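Local coordinates for penicillin-binding protein PbpB (Mycobacterium tuberculosis, PDB 6KGU) that synthesises cross-linked peptidoglycan from lipid intermediates during cell wall formation and is acylated by beta-lactam antibiotics such as aztreonam, at residues I482-G485 with Y489-D492; S269-V274 with Q384-T389; L291-S296 with V304-E309; D343-F348 with G364-I369. All coordinates share one frame; numbering follows the deposited sequence.

Contact 1 (I482-G485 with Y489-D492); sequences INPG and YFDD. With AZR (2-({[(1Z)-1-(2-amino-1,3-thiazol-4-yl)-2-oxo-2-{[(2S,3S)-1-oxo-3-(sulfoamino)butan-2-yl]amino}ethylidene]amino}oxy)-2-methylpropanoic acid), chain B.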
# COMPACT_ATOMS: atom_id res chain seq x y z
N ILE A 482 -4.29 -2.92 -19.32
CA ILE A 482 -5.30 -2.85 -20.38
C ILE A 482 -4.94 -1.73 -21.35
O ILE A 482 -4.61 -0.62 -20.93
CB ILE A 482 -6.69 -2.62 -19.78
CG1 ILE A 482 -7.18 -3.87 -19.06
CG2 ILE A 482 -7.68 -2.19 -20.88
CD1 ILE A 482 -7.46 -5.03 -20.01
N ASN A 483 -5.03 -2.01 -22.64
CA ASN A 483 -4.86 -0.98 -23.66
C ASN A 483 -6.18 -0.24 -23.85
O ASN A 483 -7.18 -0.86 -24.21
CB ASN A 483 -4.41 -1.60 -24.98
CG ASN A 483 -4.11 -0.55 -26.05
OD1 ASN A 483 -4.50 0.60 -25.93
ND2 ASN A 483 -3.41 -0.97 -27.09
N PRO A 484 -6.22 1.08 -23.61
CA PRO A 484 -7.50 1.80 -23.74
C PRO A 484 -8.03 1.85 -25.17
O PRO A 484 -9.25 1.93 -25.36
CB PRO A 484 -7.17 3.21 -23.21
CG PRO A 484 -5.67 3.33 -23.41
CD PRO A 484 -5.13 1.95 -23.14
N GLY A 485 -7.15 1.77 -26.17
CA GLY A 485 -7.56 1.81 -27.57
C GLY A 485 -8.30 0.58 -28.06
O GLY A 485 -8.98 0.66 -29.09
N TYR A 489 -5.69 -6.31 -23.45
CA TYR A 489 -4.43 -6.20 -22.73
C TYR A 489 -3.31 -5.76 -23.65
O TYR A 489 -3.23 -6.18 -24.81
CB TYR A 489 -4.06 -7.53 -22.06
CG TYR A 489 -4.80 -7.75 -20.77
CD1 TYR A 489 -4.49 -6.99 -19.64
CD2 TYR A 489 -5.80 -8.70 -20.67
CE1 TYR A 489 -5.17 -7.17 -18.45
CE2 TYR A 489 -6.49 -8.90 -19.48
CZ TYR A 489 -6.17 -8.13 -18.37
OH TYR A 489 -6.85 -8.32 -17.19
N PHE A 490 -2.45 -4.88 -23.14
CA PHE A 490 -1.17 -4.64 -23.79
C PHE A 490 -0.35 -5.93 -23.80
O PHE A 490 -0.64 -6.90 -23.10
CB PHE A 490 -0.38 -3.56 -23.06
CG PHE A 490 -0.80 -2.16 -23.37
CD1 PHE A 490 -0.53 -1.60 -24.61
CD2 PHE A 490 -1.43 -1.38 -22.41
CE1 PHE A 490 -0.90 -0.29 -24.90
CE2 PHE A 490 -1.78 -0.07 -22.68
CZ PHE A 490 -1.53 0.47 -23.94
N ASP A 491 0.72 -5.90 -24.58
CA ASP A 491 1.67 -7.00 -24.61
C ASP A 491 2.83 -6.78 -23.66
O ASP A 491 3.37 -7.74 -23.10
CB ASP A 491 2.18 -7.18 -26.05
CG ASP A 491 3.22 -8.27 -26.19
OD1 ASP A 491 2.85 -9.46 -26.07
OD2 ASP A 491 4.39 -7.95 -26.46
N ASP A 492 3.19 -5.50 -23.43
CA ASP A 492 4.44 -5.18 -22.74
C ASP A 492 4.31 -3.93 -21.87
O ASP A 492 5.27 -3.18 -21.73
CB ASP A 492 5.56 -4.98 -23.76
CG ASP A 492 5.22 -3.92 -24.81
OD1 ASP A 492 4.03 -3.80 -25.17
OD2 ASP A 492 6.14 -3.21 -25.26
C7 AZR B . 4.42 -13.92 -13.33
S8 AZR B . -3.19 -10.23 -13.96
O9 AZR B . 1.93 -11.06 -10.93
O10 AZR B . 0.49 -13.88 -14.41
O11 AZR B . 2.15 -12.11 -16.41
N12 AZR B . 4.31 -13.14 -10.98
N13 AZR B . 1.68 -12.21 -13.43
N14 AZR B . 0.94 -11.37 -16.34
N15 AZR B . -1.39 -9.88 -15.78
N16 AZR B . -3.13 -8.31 -15.84
S17 AZR B . 5.59 -12.35 -10.46
C18 AZR B . 3.79 -12.95 -12.35
C19 AZR B . 2.25 -12.99 -12.34
C20 AZR B . 1.83 -12.25 -11.05
C21 AZR B . 0.80 -12.70 -14.33
C22 AZR B . 0.28 -11.68 -15.28
C23 AZR B . 2.94 -11.77 -17.53
C24 AZR B . -1.00 -10.97 -15.02
C25 AZR B . -1.84 -11.31 -14.00
C26 AZR B . -2.52 -9.39 -15.34
C27 AZR B . 3.47 -10.37 -17.26
C28 AZR B . 4.08 -12.76 -17.69
C29 AZR B . 2.05 -11.80 -18.77
O30 AZR B . 0.99 -12.37 -18.81
O31 AZR B . 2.58 -11.17 -19.78
O32 AZR B . 6.73 -12.88 -11.10
O33 AZR B . 5.75 -12.74 -8.96
O34 AZR B . 5.29 -10.96 -10.49
O HOH W 1 -3.06 -4.39 -27.04
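I482 and N483 face Y489 and F490 across a beta hairpin at the edge of the transpeptidase sheet. The hairpin joins strand 473-483 to the outermost strand, 488-490. I482 and Y489 form an antiparallel, non-hydrogen-bonded pair, with CA atoms 4.2 Å apart. Their side chains diverge at the root, yet the far end of I482 returns to the tyrosine. I482 CD1 sits over the centre of the Y489 ring, 3.5 Å from its centroid, in a CH-pi contact.

N483 treats F490 in a similar way, but with a flat group added. N483 CB lies over the centre of the F490 ring, 3.6 Å from its centroid, in a second CH-pi contact. CG is anti to the backbone N (chi1 -175°), and the amide stacks beyond CB toward F490 CE1. The two planes are 10° apart, and N483 ND2 is 3.4 Å from F490 CE1. The amide is also tied to its own turn. G485 N donates to N483 OD1 at 2.9 Å, from above the carbonyl plane. A water that donates to Y489 O also accepts a weak bond from N483 ND2.

On the side of the pocket, Y489 CE1 comes 3.5 Å from N16 of the bound aztreonam, while Y489 OH is hydrogen-bonded to E266. The result is an antiparallel hairpin whose turn is entered through an Asx turn, with a tyrosine bordering the drug pocket.

Contact 2 (S269-V274 with Q384-T389); sequences SVNKIV and QGLSMT. With AZR (2-({[(1Z)-1-(2-amino-1,3-thiazol-4-yl)-2-oxo-2-{[(2S,3S)-1-oxo-3-(sulfoamino)butan-2-yl]amino}ethylidene]amino}oxy)-2-methylpropanoic acid), chain B.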
# COMPACT_ATOMS: atom_id res chain seq x y z
N SER A 269 -0.10 -10.67 -9.20
CA SER A 269 0.31 -11.71 -8.26
C SER A 269 0.39 -11.27 -6.79
O SER A 269 0.48 -12.14 -5.91
CB SER A 269 1.67 -12.29 -8.66
OG SER A 269 1.53 -13.08 -9.84
N VAL A 270 0.40 -9.96 -6.50
CA VAL A 270 0.37 -9.60 -5.08
C VAL A 270 -0.93 -10.06 -4.45
O VAL A 270 -0.99 -10.27 -3.24
CB VAL A 270 0.57 -8.09 -4.81
CG1 VAL A 270 2.02 -7.72 -5.02
CG2 VAL A 270 -0.40 -7.22 -5.65
N ASN A 271 -1.97 -10.27 -5.26
CA ASN A 271 -3.22 -10.79 -4.73
C ASN A 271 -3.11 -12.23 -4.25
O ASN A 271 -4.05 -12.71 -3.60
CB ASN A 271 -4.33 -10.68 -5.79
CG ASN A 271 -5.70 -10.62 -5.15
OD1 ASN A 271 -5.91 -9.84 -4.23
ND2 ASN A 271 -6.62 -11.47 -5.59
N LYS A 272 -2.02 -12.93 -4.55
CA LYS A 272 -1.93 -14.34 -4.19
C LYS A 272 -1.91 -14.55 -2.68
O LYS A 272 -2.17 -15.66 -2.22
CB LYS A 272 -0.71 -14.99 -4.84
CG LYS A 272 -0.86 -15.13 -6.38
CD LYS A 272 0.32 -15.85 -7.01
CE LYS A 272 0.24 -15.85 -8.54
NZ LYS A 272 1.43 -16.54 -9.16
N ILE A 273 -1.65 -13.49 -1.91
CA ILE A 273 -1.80 -13.59 -0.46
C ILE A 273 -3.17 -14.13 -0.07
O ILE A 273 -3.30 -14.86 0.93
CB ILE A 273 -1.52 -12.22 0.20
CG1 ILE A 273 -1.43 -12.37 1.72
CG2 ILE A 273 -2.60 -11.18 -0.20
CD1 ILE A 273 -1.13 -11.07 2.43
N VAL A 274 -4.21 -13.83 -0.85
CA VAL A 274 -5.55 -14.30 -0.48
C VAL A 274 -5.64 -15.82 -0.63
O VAL A 274 -6.10 -16.51 0.29
CB VAL A 274 -6.63 -13.58 -1.30
CG1 VAL A 274 -8.00 -14.07 -0.90
CG2 VAL A 274 -6.54 -12.04 -1.06
N GLN A 384 -6.31 -11.11 -11.44
CA GLN A 384 -6.88 -10.57 -12.67
C GLN A 384 -8.38 -10.46 -12.51
O GLN A 384 -9.01 -11.35 -11.93
CB GLN A 384 -6.53 -11.45 -13.88
CG GLN A 384 -6.94 -10.87 -15.23
CD GLN A 384 -6.78 -11.87 -16.38
OE1 GLN A 384 -5.77 -12.57 -16.48
NE2 GLN A 384 -7.79 -11.95 -17.24
N GLY A 385 -8.97 -9.38 -13.02
CA GLY A 385 -10.41 -9.22 -12.96
C GLY A 385 -10.93 -8.46 -11.76
O GLY A 385 -12.14 -8.46 -11.51
N LEU A 386 -10.05 -7.82 -11.01
CA LEU A 386 -10.44 -6.98 -9.89
C LEU A 386 -9.43 -5.86 -9.82
O LEU A 386 -8.37 -5.91 -10.46
CB LEU A 386 -10.50 -7.76 -8.57
CG LEU A 386 -9.19 -8.11 -7.85
CD1 LEU A 386 -9.48 -8.76 -6.51
CD2 LEU A 386 -8.32 -9.03 -8.71
N SER A 387 -9.75 -4.83 -9.04
CA SER A 387 -8.82 -3.73 -8.87
C SER A 387 -8.80 -3.30 -7.42
O SER A 387 -9.79 -3.47 -6.70
CB SER A 387 -9.19 -2.54 -9.79
OG SER A 387 -10.37 -1.93 -9.33
N MET A 388 -7.67 -2.73 -7.00
CA MET A 388 -7.51 -2.27 -5.63
C MET A 388 -6.57 -1.09 -5.64
O MET A 388 -5.75 -0.93 -6.55
CB MET A 388 -6.94 -3.36 -4.72
CG MET A 388 -5.50 -3.79 -5.10
SD MET A 388 -4.87 -5.21 -4.16
CE MET A 388 -6.02 -6.49 -4.68
N THR A 389 -6.65 -0.28 -4.59
CA THR A 389 -5.68 0.78 -4.37
C THR A 389 -4.42 0.23 -3.71
O THR A 389 -4.40 -0.86 -3.14
CB THR A 389 -6.29 1.89 -3.52
OG1 THR A 389 -6.56 1.37 -2.22
CG2 THR A 389 -7.60 2.38 -4.14
C7 AZR B . 4.42 -13.92 -13.33
S8 AZR B . -3.19 -10.23 -13.96
O9 AZR B . 1.93 -11.06 -10.93
O10 AZR B . 0.49 -13.88 -14.41
O11 AZR B . 2.15 -12.11 -16.41
N12 AZR B . 4.31 -13.14 -10.98
N13 AZR B . 1.68 -12.21 -13.43
N14 AZR B . 0.94 -11.37 -16.34
N15 AZR B . -1.39 -9.88 -15.78
N16 AZR B . -3.13 -8.31 -15.84
S17 AZR B . 5.59 -12.35 -10.46
C18 AZR B . 3.79 -12.95 -12.35
C19 AZR B . 2.25 -12.99 -12.34
C20 AZR B . 1.83 -12.25 -11.05
C21 AZR B . 0.80 -12.70 -14.33
C22 AZR B . 0.28 -11.68 -15.28
C23 AZR B . 2.94 -11.77 -17.53
C24 AZR B . -1.00 -10.97 -15.02
C25 AZR B . -1.84 -11.31 -14.00
C26 AZR B . -2.52 -9.39 -15.34
C27 AZR B . 3.47 -10.37 -17.26
C28 AZR B . 4.08 -12.76 -17.69
C29 AZR B . 2.05 -11.80 -18.77
O30 AZR B . 0.99 -12.37 -18.81
O31 AZR B . 2.58 -11.17 -19.78
O32 AZR B . 6.73 -12.88 -11.10
O33 AZR B . 5.75 -12.74 -8.96
O34 AZR B . 5.29 -10.96 -10.49
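N271 meets L386 and M388 just behind the penicillin-binding active site, two residues after the acylated S269. N271 leaves its backbone toward 384-389, and its two amide ends find different neighbours. N271 OD1 is 3.4 Å from M388 CE, and N271 ND2 is 4.0 Å from L386 CD1. No hydrogen bond crosses between the segments. ND2 instead donates to L380 O, which helps to fix the rotation of the amide. OD1 is buried and has no polar partner in the model.

M388 reaches N271 by a bent path. Its CG is held between the backbone N and the carbonyl carbon (chi1 64°). The chain then runs straight and bends at chi3, which brings CE to the amide oxygen of N271. L386 and N271 approach from opposite directions.

Segment 269-274 carries S269 and K272 in the spacing of the SxxK motif of penicillin-recognising enzymes. S269 OG is bonded covalently to AZR C20 at 1.5 Å, so the aztreonam is caught as an acyl-enzyme. S269 N donates to AZR O9 at 2.7 Å, as expected for one arm of an oxyanion hole. K272 NZ is hydrogen-bonded to S324 and N326. On the loop, Q384 CB lies 3.6 Å from AZR S8, the thiazole sulfur.

Contact 3 (L291-S296 with V304-E309); sequences LQVPGS and VHDAWE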
# COMPACT_ATOMS: atom_id res chain seq x y z
N LEU A 291 3.68 -30.46 -4.35
CA LEU A 291 2.65 -30.47 -5.37
C LEU A 291 3.22 -30.97 -6.70
O LEU A 291 4.41 -31.23 -6.83
CB LEU A 291 2.04 -29.08 -5.52
CG LEU A 291 1.62 -28.47 -4.19
CD1 LEU A 291 1.48 -26.96 -4.33
CD2 LEU A 291 0.32 -29.09 -3.71
N GLN A 292 2.34 -31.12 -7.69
CA GLN A 292 2.72 -31.44 -9.06
C GLN A 292 2.09 -30.38 -9.95
O GLN A 292 0.87 -30.37 -10.14
CB GLN A 292 2.26 -32.84 -9.46
CG GLN A 292 2.78 -33.98 -8.56
CD GLN A 292 4.30 -33.97 -8.43
OE1 GLN A 292 5.02 -33.78 -9.41
NE2 GLN A 292 4.80 -34.17 -7.21
N VAL A 293 2.90 -29.47 -10.49
CA VAL A 293 2.36 -28.27 -11.12
C VAL A 293 2.70 -28.31 -12.61
O VAL A 293 3.87 -28.17 -12.99
CB VAL A 293 2.90 -27.01 -10.44
CG1 VAL A 293 2.23 -25.74 -11.01
CG2 VAL A 293 2.69 -27.11 -8.91
N PRO A 294 1.72 -28.51 -13.49
CA PRO A 294 1.98 -28.44 -14.93
C PRO A 294 2.19 -27.01 -15.40
O PRO A 294 1.91 -26.04 -14.70
CB PRO A 294 0.71 -29.03 -15.56
CG PRO A 294 -0.36 -28.79 -14.52
CD PRO A 294 0.34 -28.93 -13.19
N GLY A 295 2.67 -26.89 -16.64
CA GLY A 295 2.95 -25.58 -17.20
C GLY A 295 1.71 -24.79 -17.55
O GLY A 295 1.77 -23.56 -17.67
N SER A 296 0.58 -25.47 -17.73
CA SER A 296 -0.65 -24.78 -18.05
C SER A 296 -1.80 -25.69 -17.70
O SER A 296 -1.63 -26.90 -17.60
CB SER A 296 -0.71 -24.38 -19.54
OG SER A 296 -0.40 -25.48 -20.36
N VAL A 304 -4.77 -21.13 -18.52
CA VAL A 304 -3.86 -20.42 -17.64
C VAL A 304 -2.48 -21.05 -17.77
O VAL A 304 -2.36 -22.28 -17.73
CB VAL A 304 -4.34 -20.42 -16.18
CG1 VAL A 304 -3.61 -19.34 -15.41
CG2 VAL A 304 -5.83 -20.19 -16.14
N HIS A 305 -1.47 -20.21 -17.93
CA HIS A 305 -0.10 -20.63 -18.20
C HIS A 305 0.80 -19.90 -17.23
O HIS A 305 0.52 -18.76 -16.84
CB HIS A 305 0.28 -20.32 -19.67
CG HIS A 305 1.55 -20.97 -20.14
ND1 HIS A 305 1.72 -21.46 -21.42
CD2 HIS A 305 2.74 -21.19 -19.51
CE1 HIS A 305 2.94 -21.96 -21.55
NE2 HIS A 305 3.58 -21.80 -20.41
N ASP A 306 1.87 -20.56 -16.80
CA ASP A 306 2.83 -19.87 -15.96
C ASP A 306 3.71 -18.94 -16.80
O ASP A 306 3.77 -19.04 -18.02
CB ASP A 306 3.67 -20.89 -15.19
CG ASP A 306 2.93 -21.43 -13.94
OD1 ASP A 306 1.88 -20.86 -13.57
OD2 ASP A 306 3.42 -22.39 -13.33
N ALA A 307 4.38 -18.01 -16.13
CA ALA A 307 5.18 -17.03 -16.85
C ALA A 307 6.50 -17.59 -17.38
O ALA A 307 7.29 -16.84 -17.97
CB ALA A 307 5.47 -15.82 -15.96
N TRP A 308 6.76 -18.88 -17.17
CA TRP A 308 7.92 -19.54 -17.74
C TRP A 308 7.45 -20.90 -18.24
O TRP A 308 6.49 -21.46 -17.71
CB TRP A 308 9.10 -19.67 -16.74
CG TRP A 308 8.81 -20.50 -15.49
CD1 TRP A 308 9.30 -21.75 -15.21
CD2 TRP A 308 8.01 -20.11 -14.36
NE1 TRP A 308 8.83 -22.17 -13.99
CE2 TRP A 308 8.04 -21.19 -13.45
CE3 TRP A 308 7.26 -18.96 -14.04
CZ2 TRP A 308 7.34 -21.16 -12.22
CZ3 TRP A 308 6.57 -18.93 -12.82
CH2 TRP A 308 6.62 -20.02 -11.93
N GLU A 309 8.09 -21.41 -19.28
CA GLU A 309 7.68 -22.69 -19.83
C GLU A 309 8.25 -23.80 -18.94
O GLU A 309 9.42 -23.75 -18.55
CB GLU A 309 8.15 -22.84 -21.28
CG GLU A 309 7.19 -23.67 -22.18
CD GLU A 309 5.87 -22.97 -22.49
OE1 GLU A 309 5.84 -21.72 -22.43
OE2 GLU A 309 4.86 -23.66 -22.80
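G295, S296 and D306 bury the most surface here, at the open end of a two-stranded antiparallel hairpin made of strands 296-299 and 302-305. S296 pairs with H305 in a non-hydrogen-bonded position, with CA atoms 4.2 Å apart and both side chains on the same face of the hairpin. S296 CA lies 3.0 Å from V304 O in a CA-H...O contact.

G295, just before the strand, supplies the main polar link. G295 O accepts from D306 N at 3.1 Å. The bond is nearly straight, with an N-H...O angle of 165°. The donor is tilted 21° from the carbonyl plane. The same oxygen takes a longer CA-H...O contact from H305. The backbone of G295 also packs against the imidazole of H305, with G295 C over one face of the ring.

D306 spends its carboxylate outside the two segments. CG, anti to its carbonyl carbon (chi1 -81°), carries the group to three partners. OD2 is hydrogen-bonded to H310 and S325, and OD1 to the backbone N of V327 in helix 326-336. The hairpin end is thus tied to the helix that carries N326 of the drug pocket, and A307 next door touches the aztreonam. Across the contact, D306 OD2 stays 4.2 Å from V293 CG1, and G295 O approaches the imidazole most closely at H305 CD2, 3.2 Å away.

Contact 4 (D343-F348 with G364-I369); sequences DMLRKF and GLVPPI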
# COMPACT_ATOMS: atom_id res chain seq x y z
N ASP A 343 -15.27 -15.21 0.15
CA ASP A 343 -15.43 -14.74 1.52
C ASP A 343 -14.11 -14.17 2.04
O ASP A 343 -14.10 -13.16 2.75
CB ASP A 343 -15.92 -15.86 2.44
CG ASP A 343 -16.23 -15.37 3.85
OD1 ASP A 343 -17.22 -14.63 4.00
OD2 ASP A 343 -15.50 -15.73 4.80
N MET A 344 -13.00 -14.80 1.68
CA MET A 344 -11.70 -14.33 2.14
C MET A 344 -11.34 -12.98 1.52
O MET A 344 -10.84 -12.09 2.22
CB MET A 344 -10.63 -15.39 1.84
CG MET A 344 -9.26 -15.06 2.35
SD MET A 344 -9.14 -15.21 4.12
CE MET A 344 -9.09 -16.99 4.30
N LEU A 345 -11.58 -12.82 0.21
CA LEU A 345 -11.41 -11.53 -0.45
C LEU A 345 -12.10 -10.42 0.32
O LEU A 345 -11.52 -9.35 0.54
CB LEU A 345 -11.99 -11.56 -1.87
CG LEU A 345 -11.34 -12.13 -3.11
CD1 LEU A 345 -12.30 -12.03 -4.30
CD2 LEU A 345 -9.99 -11.45 -3.44
N ARG A 346 -13.35 -10.65 0.71
CA ARG A 346 -14.11 -9.62 1.43
C ARG A 346 -13.52 -9.36 2.80
O ARG A 346 -13.41 -8.20 3.22
CB ARG A 346 -15.57 -10.04 1.54
CG ARG A 346 -16.36 -9.91 0.26
CD ARG A 346 -17.03 -8.55 0.20
NE ARG A 346 -16.72 -7.85 -1.04
CZ ARG A 346 -17.05 -6.59 -1.28
NH1 ARG A 346 -17.71 -5.88 -0.37
NH2 ARG A 346 -16.71 -6.05 -2.45
N LYS A 347 -13.11 -10.41 3.52
CA LYS A 347 -12.53 -10.18 4.84
C LYS A 347 -11.24 -9.38 4.73
O LYS A 347 -10.95 -8.55 5.60
CB LYS A 347 -12.28 -11.51 5.57
CG LYS A 347 -13.51 -12.09 6.26
CD LYS A 347 -13.17 -13.22 7.24
CE LYS A 347 -12.21 -14.24 6.60
NZ LYS A 347 -11.98 -15.50 7.41
N PHE A 348 -10.46 -9.61 3.67
CA PHE A 348 -9.25 -8.83 3.45
C PHE A 348 -9.54 -7.39 3.07
O PHE A 348 -8.58 -6.62 2.91
CB PHE A 348 -8.39 -9.49 2.36
CG PHE A 348 -7.38 -10.49 2.89
CD1 PHE A 348 -6.30 -10.07 3.66
CD2 PHE A 348 -7.50 -11.84 2.60
CE1 PHE A 348 -5.35 -11.00 4.13
CE2 PHE A 348 -6.57 -12.77 3.07
CZ PHE A 348 -5.49 -12.35 3.84
N GLY A 364 -12.01 0.63 -5.16
CA GLY A 364 -11.58 -0.48 -5.97
C GLY A 364 -12.81 -1.18 -6.54
O GLY A 364 -13.92 -0.67 -6.51
N LEU A 365 -12.58 -2.39 -7.05
CA LEU A 365 -13.66 -3.14 -7.68
C LEU A 365 -13.43 -4.63 -7.52
O LEU A 365 -12.36 -5.13 -7.91
CB LEU A 365 -13.79 -2.79 -9.16
CG LEU A 365 -15.19 -3.10 -9.69
CD1 LEU A 365 -16.24 -2.46 -8.75
CD2 LEU A 365 -15.34 -2.59 -11.11
N VAL A 366 -14.43 -5.33 -6.97
CA VAL A 366 -14.41 -6.78 -6.84
C VAL A 366 -15.77 -7.31 -7.30
O VAL A 366 -16.78 -7.04 -6.64
CB VAL A 366 -14.14 -7.23 -5.39
CG1 VAL A 366 -14.17 -8.75 -5.32
CG2 VAL A 366 -12.82 -6.66 -4.85
N PRO A 367 -15.84 -8.09 -8.37
CA PRO A 367 -17.15 -8.64 -8.81
C PRO A 367 -17.75 -9.54 -7.75
O PRO A 367 -17.12 -10.52 -7.31
CB PRO A 367 -16.79 -9.43 -10.08
CG PRO A 367 -15.34 -9.71 -9.97
CD PRO A 367 -14.73 -8.56 -9.19
N PRO A 368 -18.96 -9.23 -7.29
CA PRO A 368 -19.63 -10.11 -6.32
C PRO A 368 -19.88 -11.49 -6.91
O PRO A 368 -19.99 -11.67 -8.13
CB PRO A 368 -20.95 -9.38 -6.01
CG PRO A 368 -21.17 -8.49 -7.18
CD PRO A 368 -19.81 -8.08 -7.66
N ILE A 369 -19.94 -12.49 -6.03
CA ILE A 369 -19.91 -13.87 -6.51
C ILE A 369 -21.17 -14.21 -7.31
O ILE A 369 -21.09 -14.94 -8.30
CB ILE A 369 -19.68 -14.84 -5.33
CG1 ILE A 369 -19.39 -16.25 -5.85
CG2 ILE A 369 -20.83 -14.80 -4.33
CD1 ILE A 369 -19.03 -17.24 -4.75
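V366 faces two consecutive side chains of helix 338-347, L345 and R346, and meets them in different ways. It buries more surface than either partner. L345 and V366 both point into the contact, and their side chains lie at a slant to one another. Only branch ends touch: L345 CD1 is 3.9 Å from V366 CG1. In V366, CG1 is anti to the backbone N (chi1 179°), and this branch is the one that meets the leucine. L345 has an extended chi2 (177°), which carries CD1 out from the helix to the valine.

R346 comes alongside rather than end on. Its first bond leaves to the side, but the chain bends at chi2 and chi3 and brings the guanidinium back to the valine. R346 and V366 slide past each other, running in opposite senses. V366 CB sits at the edge of the guanidinium, near its plane, 4.1 Å from R346 NH2. This is packing alone, and no hydrogen bond joins the two segments.

The contact ties the C-terminal part of the helix to a loop that follows it. L350 touches both L345 and V366 and helps to complete this small apolar patch. Further along the loop, P368 and I369 pack on Y342 of the same helix. A backbone hydrogen bond ties L365 to S387 in the loop before helix 390-401. M344 and F348 of the first segment pack on helix 272-281, and F348 also on helix 390-401.

How the contacts relate
All four contacts lie within the transpeptidase domain. Contact 2 opens at 269-274 and closes at 384-389. Contacts 3 and 4 fall between, in that order, and contact 1 comes after. Contacts 2 and 4 are closest, with centres 10 Å apart. They join where V274 packs on M344 and G385 O lies against P367 CD. Contact 1, on the edge strand of the six-stranded sheet, touches contact 2 through Y489 OH and Q384 CG, and both border the aztreonam. Contact 3 touches none of the others; its centre is 19 Å from that of contact 2, with nearest atoms about 6 Å apart. The drug pocket thus draws on the sheet edge, the helical core and the hairpin.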